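AtxE2 (Asticcacaulis excentricus, PDB 5TXE) hydrolyses the isopeptide bond of the lasso peptides astexin-2 and astexin-3, recognising their threaded shape and converting them to linear peptides. Local coordinates at residues Gly264-Arg272 with Thr282-Glu290. The protein carries 1 engineered substitution. Numbering follows the deposited sequence.
Sequences GRTTFSVSR and TTLVARRGE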
loop_
_atom_site.group_PDB
_atom_site.type_symbol
_atom_site.label_atom_id
_atom_site.label_comp_id
_atom_site.label_asym_id
_atom_site.label_seq_id
_atom_site.Cartn_x
_atom_site.Cartn_y
_atom_site.Cartn_z
ATOM N N GLY A 264 -33.040 -12.345 -4.054
ATOM C CA GLY A 264 -34.273 -13.013 -3.657
ATOM C C GLY A 264 -34.110 -13.598 -2.262
ATOM O O GLY A 264 -33.650 -12.914 -1.337
ATOM N N ARG A 265 -34.448 -14.886 -2.132
ATOM C CA ARG A 265 -34.316 -15.643 -0.870
ATOM C C ARG A 265 -32.901 -16.257 -0.698
ATOM O O ARG A 265 -32.557 -16.782 0.380
ATOM C CB ARG A 265 -35.383 -16.762 -0.775
ATOM C CG ARG A 265 -36.820 -16.275 -0.588
ATOM C CD ARG A 265 -37.935 -17.371 -0.657
ATOM N NE ARG A 265 -37.621 -18.673 -0.019
ATOM C CZ ARG A 265 -37.516 -18.907 1.304
ATOM N NH1 ARG A 265 -37.668 -17.926 2.213
ATOM N NH2 ARG A 265 -37.219 -20.145 1.725
ATOM N N THR A 266 -32.085 -16.179 -1.750
ATOM C CA THR A 266 -30.764 -16.816 -1.782
ATOM C C THR A 266 -29.641 -15.914 -1.228
ATOM O O THR A 266 -29.458 -14.778 -1.642
ATOM C CB THR A 266 -30.446 -17.191 -3.194
ATOM O OG1 THR A 266 -31.550 -17.935 -3.687
ATOM C CG2 THR A 266 -29.176 -18.039 -3.261
ATOM N N THR A 267 -28.922 -16.440 -0.251
ATOM C CA THR A 267 -27.775 -15.787 0.330
ATOM C C THR A 267 -26.512 -16.444 -0.251
ATOM O O THR A 267 -26.301 -17.667 -0.195
ATOM C CB THR A 267 -27.813 -15.894 1.858
ATOM O OG1 THR A 267 -28.858 -15.041 2.323
ATOM C CG2 THR A 267 -26.531 -15.433 2.494
ATOM N N PHE A 268 -25.702 -15.607 -0.855
ATOM C CA PHE A 268 -24.416 -16.034 -1.362
ATOM C C PHE A 268 -23.321 -15.659 -0.404
ATOM O O PHE A 268 -23.346 -14.590 0.187
ATOM C CB PHE A 268 -24.184 -15.428 -2.685
ATOM C CG PHE A 268 -25.135 -15.900 -3.720
ATOM C CD1 PHE A 268 -24.971 -17.142 -4.311
ATOM C CD2 PHE A 268 -26.174 -15.133 -4.100
ATOM C CE1 PHE A 268 -25.832 -17.596 -5.299
ATOM C CE2 PHE A 268 -27.052 -15.577 -5.062
ATOM C CZ PHE A 268 -26.881 -16.813 -5.667
ATOM N N SER A 269 -22.406 -16.591 -0.172
ATOM C CA SER A 269 -21.269 -16.323 0.647
ATOM C C SER A 269 -20.117 -17.210 0.162
ATOM O O SER A 269 -20.204 -17.797 -0.903
ATOM C CB SER A 269 -21.607 -16.564 2.092
ATOM O OG SER A 269 -21.854 -17.929 2.293
ATOM N N VAL A 270 -19.033 -17.253 0.918
ATOM C CA VAL A 270 -17.844 -17.919 0.501
ATOM C C VAL A 270 -17.337 -18.679 1.693
ATOM O O VAL A 270 -17.394 -18.180 2.804
ATOM C CB VAL A 270 -16.925 -16.787 0.049
ATOM C CG1 VAL A 270 -15.544 -16.864 0.624
ATOM C CG2 VAL A 270 -16.997 -16.649 -1.449
ATOM N N SER A 271 -16.872 -19.905 1.518
ATOM C CA SER A 271 -16.247 -20.577 2.671
ATOM C C SER A 271 -15.276 -21.642 2.210
ATOM O O SER A 271 -15.268 -22.005 1.056
ATOM C CB SER A 271 -17.326 -21.217 3.561
ATOM O OG SER A 271 -17.970 -22.276 2.865
ATOM N N ARG A 272 -14.515 -22.192 3.145
ATOM C CA ARG A 272 -13.574 -23.286 2.862
ATOM C C ARG A 272 -14.138 -24.646 3.320
ATOM O O ARG A 272 -14.928 -24.695 4.258
ATOM C CB ARG A 272 -12.286 -23.024 3.606
ATOM C CG ARG A 272 -11.878 -21.577 3.634
ATOM C CD ARG A 272 -10.714 -21.358 4.583
ATOM N NE ARG A 272 -9.740 -20.467 3.938
ATOM C CZ ARG A 272 -9.837 -19.132 3.851
ATOM N NH1 ARG A 272 -10.860 -18.474 4.396
ATOM N NH2 ARG A 272 -8.900 -18.448 3.200
ATOM N N THR A 282 -11.329 -20.713 -0.996
ATOM C CA THR A 282 -12.716 -20.508 -0.661
ATOM C C THR A 282 -13.487 -20.806 -1.895
ATOM O O THR A 282 -12.939 -20.733 -3.015
ATOM C CB THR A 282 -13.012 -19.052 -0.247
ATOM O OG1 THR A 282 -12.927 -18.185 -1.391
ATOM C CG2 THR A 282 -12.052 -18.614 0.810
ATOM N N THR A 283 -14.760 -21.128 -1.672
ATOM C CA THR A 283 -15.690 -21.481 -2.711
ATOM C C THR A 283 -16.992 -20.720 -2.436
ATOM O O THR A 283 -17.432 -20.660 -1.296
ATOM C CB THR A 283 -16.016 -23.007 -2.686
ATOM O OG1 THR A 283 -14.819 -23.779 -2.864
ATOM C CG2 THR A 283 -16.944 -23.353 -3.788
ATOM N N LEU A 284 -17.607 -20.213 -3.494
ATOM C CA LEU A 284 -18.940 -19.682 -3.445
ATOM C C LEU A 284 -19.988 -20.709 -2.981
ATOM O O LEU A 284 -20.041 -21.828 -3.518
ATOM C CB LEU A 284 -19.346 -19.287 -4.826
ATOM C CG LEU A 284 -20.690 -18.580 -4.906
ATOM C CD1 LEU A 284 -20.642 -17.257 -4.179
ATOM C CD2 LEU A 284 -21.022 -18.356 -6.359
ATOM N N VAL A 285 -20.811 -20.312 -2.015
ATOM C CA VAL A 285 -21.939 -21.143 -1.529
ATOM C C VAL A 285 -23.263 -20.364 -1.584
ATOM O O VAL A 285 -23.297 -19.135 -1.441
ATOM C CB VAL A 285 -21.751 -21.759 -0.127
ATOM C CG1 VAL A 285 -20.324 -22.236 0.105
ATOM C CG2 VAL A 285 -22.145 -20.792 0.953
ATOM N N ALA A 286 -24.333 -21.100 -1.854
ATOM C CA ALA A 286 -25.673 -20.552 -1.932
ATOM C C ALA A 286 -26.618 -21.258 -0.931
ATOM O O ALA A 286 -26.648 -22.500 -0.877
ATOM C CB ALA A 286 -26.188 -20.695 -3.342
ATOM N N ARG A 287 -27.341 -20.462 -0.138
ATOM C CA ARG A 287 -28.369 -20.942 0.784
ATOM C C ARG A 287 -29.713 -20.314 0.408
ATOM O O ARG A 287 -29.792 -19.088 0.305
ATOM C CB ARG A 287 -28.027 -20.539 2.221
ATOM C CG ARG A 287 -26.728 -21.096 2.779
ATOM C CD ARG A 287 -26.384 -20.481 4.143
ATOM N NE ARG A 287 -27.520 -20.557 5.066
ATOM C CZ ARG A 287 -27.776 -21.550 5.924
ATOM N NH1 ARG A 287 -26.965 -22.609 6.036
ATOM N NH2 ARG A 287 -28.867 -21.468 6.695
ATOM N N ARG A 288 -30.747 -21.115 0.125
ATOM C CA ARG A 288 -32.099 -20.567 -0.053
ATOM C C ARG A 288 -32.738 -20.486 1.348
ATOM O O ARG A 288 -33.006 -21.499 1.955
ATOM C CB ARG A 288 -32.909 -21.445 -1.014
ATOM C CG ARG A 288 -34.421 -21.153 -1.081
ATOM C CD ARG A 288 -35.096 -21.702 -2.358
ATOM N NE ARG A 288 -34.796 -20.858 -3.532
ATOM C CZ ARG A 288 -35.557 -19.857 -3.991
ATOM N NH1 ARG A 288 -36.726 -19.544 -3.432
ATOM N NH2 ARG A 288 -35.145 -19.165 -5.044
ATOM N N GLY A 289 -33.005 -19.287 1.840
ATOM C CA GLY A 289 -33.542 -19.078 3.172
ATOM C C GLY A 289 -32.695 -19.815 4.214
ATOM O O GLY A 289 -31.483 -19.622 4.288
ATOM N N GLU A 290 -33.335 -20.718 4.957
ATOM C CA GLU A 290 -32.675 -21.477 6.022
ATOM C C GLU A 290 -32.226 -22.841 5.545
ATOM O O GLU A 290 -31.767 -23.647 6.327
ATOM C CB GLU A 290 -33.625 -21.626 7.208
ATOM C CG GLU A 290 -34.133 -20.266 7.746
ATOM C CD GLU A 290 -33.064 -19.510 8.525
ATOM O OE1 GLU A 290 -32.029 -20.140 8.816
ATOM O OE2 GLU A 290 -33.270 -18.317 8.882
#
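With CG turned away from its own carbonyl carbon (chi1 -65°), F268 brings its ring rim obliquely against A286, CE1 of F268 3.7 Å from CB of A286, whose single methyl suits this approach. L284 has CG anti to the backbone N (chi1 -174°), and the chi2 turn brings CD1 of L284 toward the neighbouring strand, 3.3 Å from O of S269. F268, V270 and L284 suit this face because M307 of strand 304-310 packs on all three. They belong to an antiparallel beta hairpin, strands 266-271 and 283-288, the central pair of a four-stranded sheet resembling a propeller blade, as in the prolyl oligopeptidase family. T267, S269 and S271 pair with R287, V285 and T283 through two backbone bonds each. CG1 of V270 presses tightly on CB of T282, 3.5 Å away, and a glycine here would probably leave T282 without its apolar neighbour and open a gap beside M307. On the opposite face, OG of S269 meets CG2 of V285 at 3.2 Å, a small serine close against a branched valine. Near the exposed end, R265 and R288 cross almost perpendicularly, NE of R265 3.6 Å from NH1 of R288; no bond joins these positive groups, which solvent probably screens.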